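Local coordinates for N-terminal acetyltransferase-like protein (Chaetomium thermophilum, PDB 5NNP) that probably serves as the auxiliary, helical-repeat subunit of an N-terminal acetyltransferase complex that acetylates proteins at their amino termini, at residues A427-D432 with K447-Q452. Sequence-based numbering, arbitrary orientation.
Sequences AAETMD and KAAKYQ. With PO4 (phosphate ion), chain U.
K447 meets M431 through the foot of its side chain, CB lying 4.0 Å from M431 SD, before K447 NZ makes a weak 3.0 Å hydrogen bond to phosphate O3 and one to a glycerol, both probably from the crystallisation liquor. Cutting K447 back to an alanine removes that amine and the CD methylene beside M431 CE, and would probably leave the phosphate short of a lysine partner. A448 offers a small surface: M431 CG rests 3.7 Å from its CA, while its CB faces the backbone of D432. K450 NZ grips the same phosphate O3 at 2.7 Å. Y451 supplies the aromatic element of this Met-aromatic contact. With M431 CG anti to its own nitrogen (chi1 -166°) and the chain twice bent, CE comes over one ring face, 3.6 Å from the centroid, and SD stands farther above it; A427 CB and O approach the ring at CD2. Q452 lays CG against A428 CB and carries NE2 near D432 OD1; Q452 OE1 is hydrogen-bonded to T464, and D432 OD1 forms a salt bridge with R435. Segments 427-432 and 447-452, on consecutive helices, run nearly antiparallel (167°, axes 8.5 Å apart), an alpha-alpha packing characteristic of TPR-like superhelices such as NatA auxiliary subunits.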
ATOM      1  N   ALA A 427     -25.770   5.327  19.060  1.00 36.31           N
ATOM      2  CA  ALA A 427     -24.504   5.742  18.468  1.00 31.99           C
ATOM      3  C   ALA A 427     -24.664   6.078  16.984  1.00 47.23           C
ATOM      4  O   ALA A 427     -24.077   7.036  16.500  1.00 47.36           O
ATOM      5  CB  ALA A 427     -23.441   4.662  18.663  1.00 32.51           C
ATOM      6  N   ALA A 428     -25.458   5.297  16.259  1.00 45.84           N
ATOM      7  CA  ALA A 428     -25.673   5.568  14.838  1.00 42.16           C
ATOM      8  C   ALA A 428     -26.582   6.787  14.645  1.00 40.44           C
ATOM      9  O   ALA A 428     -26.365   7.619  13.774  1.00 42.14           O
ATOM     10  CB  ALA A 428     -26.250   4.334  14.130  1.00 41.50           C
ATOM     11  N   GLU A 429     -27.603   6.907  15.473  1.00 46.48           N
ATOM     12  CA  GLU A 429     -28.468   8.079  15.396  1.00 44.17           C
ATOM     13  C   GLU A 429     -27.659   9.366  15.620  1.00 43.77           C
ATOM     14  O   GLU A 429     -27.837  10.346  14.899  1.00 44.45           O
ATOM     15  CB  GLU A 429     -29.606   7.968  16.404  1.00 51.19           C
ATOM     16  CG  GLU A 429     -30.634   9.088  16.286  1.00 72.10           C
ATOM     17  CD  GLU A 429     -31.766   8.985  17.311  1.00 78.83           C
ATOM     18  OE1 GLU A 429     -31.675   8.136  18.225  1.00 81.70           O
ATOM     19  OE2 GLU A 429     -32.744   9.755  17.195  1.00 78.19           O
ATOM     20  N   THR A 430     -26.752   9.350  16.598  1.00 42.34           N
ATOM     21  CA  THR A 430     -25.971  10.537  16.941  1.00 38.69           C
ATOM     22  C   THR A 430     -24.888  10.860  15.908  1.00 42.11           C
ATOM     23  O   THR A 430     -24.642  12.027  15.590  1.00 44.63           O
ATOM     24  CB  THR A 430     -25.330  10.385  18.329  1.00 40.39           C
ATOM     25  OG1 THR A 430     -26.364  10.395  19.319  1.00 48.93           O
ATOM     26  CG2 THR A 430     -24.374  11.524  18.620  1.00 36.99           C
ATOM     27  N   MET A 431     -24.245   9.834  15.367  1.00 44.68           N
ATOM     28  CA  MET A 431     -23.220  10.065  14.363  1.00 38.06           C
ATOM     29  C   MET A 431     -23.854  10.617  13.113  1.00 42.19           C
ATOM     30  O   MET A 431     -23.276  11.461  12.441  1.00 45.40           O
ATOM     31  CB  MET A 431     -22.462   8.790  14.029  1.00 33.66           C
ATOM     32  CG  MET A 431     -21.181   9.043  13.246  1.00 36.38           C
ATOM     33  SD  MET A 431     -19.914   9.910  14.197  1.00 43.09           S
ATOM     34  CE  MET A 431     -19.312   8.608  15.267  1.00 29.60           C
ATOM     35  N   ASP A 432     -25.048  10.137  12.792  1.00 40.03           N
ATOM     36  CA  ASP A 432     -25.739  10.623  11.612  1.00 38.61           C
ATOM     37  C   ASP A 432     -26.133  12.073  11.823  1.00 45.14           C
ATOM     38  O   ASP A 432     -26.065  12.869  10.893  1.00 51.07           O
ATOM     39  CB  ASP A 432     -26.972   9.784  11.292  1.00 39.22           C
ATOM     40  CG  ASP A 432     -27.589  10.150   9.953  1.00 45.81           C
ATOM     41  OD1 ASP A 432     -27.032   9.742   8.909  1.00 45.31           O
ATOM     42  OD2 ASP A 432     -28.627  10.848   9.938  1.00 50.46           O
ATOM     43  N   LYS A 447     -18.060   7.956   8.639  1.00 33.61           N
ATOM     44  CA  LYS A 447     -18.284   7.550  10.018  1.00 37.94           C
ATOM     45  C   LYS A 447     -19.732   7.122  10.271  1.00 42.26           C
ATOM     46  O   LYS A 447     -20.004   6.114  10.936  1.00 39.82           O
ATOM     47  CB  LYS A 447     -17.920   8.693  10.949  1.00 38.85           C
ATOM     48  CG  LYS A 447     -16.552   8.580  11.522  1.00 45.37           C
ATOM     49  CD  LYS A 447     -16.527   7.511  12.578  1.00 49.74           C
ATOM     50  CE  LYS A 447     -15.110   7.284  13.062  1.00 58.68           C
ATOM     51  NZ  LYS A 447     -14.296   6.535  12.058  1.00 57.75           N
ATOM     52  N   ALA A 448     -20.662   7.898   9.733  1.00 32.07           N
ATOM     53  CA  ALA A 448     -22.071   7.621   9.958  1.00 36.10           C
ATOM     54  C   ALA A 448     -22.434   6.287   9.316  1.00 40.21           C
ATOM     55  O   ALA A 448     -23.034   5.421   9.954  1.00 43.77           O
ATOM     56  CB  ALA A 448     -22.948   8.764   9.411  1.00 31.56           C
ATOM     57  N   ALA A 449     -22.039   6.106   8.062  1.00 38.39           N
ATOM     58  CA  ALA A 449     -22.264   4.832   7.382  1.00 39.94           C
ATOM     59  C   ALA A 449     -21.691   3.641   8.166  1.00 38.11           C
ATOM     60  O   ALA A 449     -22.325   2.596   8.268  1.00 46.02           O
ATOM     61  CB  ALA A 449     -21.672   4.872   5.989  1.00 34.13           C
ATOM     62  N   LYS A 450     -20.494   3.806   8.712  1.00 34.37           N
ATOM     63  CA  LYS A 450     -19.839   2.742   9.451  1.00 37.12           C
ATOM     64  C   LYS A 450     -20.652   2.402  10.682  1.00 45.36           C
ATOM     65  O   LYS A 450     -20.949   1.227  10.947  1.00 40.99           O
ATOM     66  CB  LYS A 450     -18.418   3.144   9.849  1.00 37.27           C
ATOM     67  CG  LYS A 450     -17.691   2.112  10.713  1.00 39.17           C
ATOM     68  CD  LYS A 450     -16.409   2.697  11.297  1.00 47.22           C
ATOM     69  CE  LYS A 450     -15.674   1.704  12.191  1.00 57.93           C
ATOM     70  NZ  LYS A 450     -14.303   2.192  12.520  1.00 64.10           N
ATOM     71  N   TYR A 451     -21.022   3.439  11.429  1.00 46.39           N
ATOM     72  CA  TYR A 451     -21.852   3.259  12.616  1.00 44.18           C
ATOM     73  C   TYR A 451     -23.197   2.587  12.298  1.00 44.12           C
ATOM     74  O   TYR A 451     -23.688   1.767  13.067  1.00 46.13           O
ATOM     75  CB  TYR A 451     -22.058   4.602  13.318  1.00 36.52           C
ATOM     76  CG  TYR A 451     -20.944   4.878  14.298  1.00 42.52           C
ATOM     77  CD1 TYR A 451     -19.623   4.702  13.926  1.00 45.99           C
ATOM     78  CD2 TYR A 451     -21.210   5.279  15.601  1.00 49.25           C
ATOM     79  CE1 TYR A 451     -18.595   4.923  14.811  1.00 43.99           C
ATOM     80  CE2 TYR A 451     -20.181   5.509  16.498  1.00 48.23           C
ATOM     81  CZ  TYR A 451     -18.878   5.322  16.096  1.00 45.36           C
ATOM     82  OH  TYR A 451     -17.847   5.541  16.979  1.00 45.62           O
ATOM     83  N   GLN A 452     -23.771   2.901  11.150  1.00 38.67           N
ATOM     84  CA  GLN A 452     -25.012   2.264  10.753  1.00 36.92           C
ATOM     85  C   GLN A 452     -24.799   0.777  10.450  1.00 41.55           C
ATOM     86  O   GLN A 452     -25.612  -0.068  10.857  1.00 42.79           O
ATOM     87  CB  GLN A 452     -25.616   3.014   9.565  1.00 38.13           C
ATOM     88  CG  GLN A 452     -26.155   4.395   9.971  1.00 35.81           C
ATOM     89  CD  GLN A 452     -26.449   5.318   8.798  1.00 44.50           C
ATOM     90  OE1 GLN A 452     -26.090   5.024   7.655  1.00 49.51           O
ATOM     91  NE2 GLN A 452     -27.109   6.447   9.078  1.00 40.61           N
TER
HETATM   92  P   PO4 U 813     -14.438   4.843  15.573  1.00 91.65           P
HETATM   93  O1  PO4 U 813     -15.787   5.113  16.189  1.00 91.90           O
HETATM   94  O2  PO4 U 813     -13.756   3.759  16.379  1.00 96.43           O
HETATM   95  O3  PO4 U 813     -14.590   4.373  14.143  1.00 90.57           O
HETATM   96  O4  PO4 U 813     -13.628   6.119  15.592  1.00 92.08           O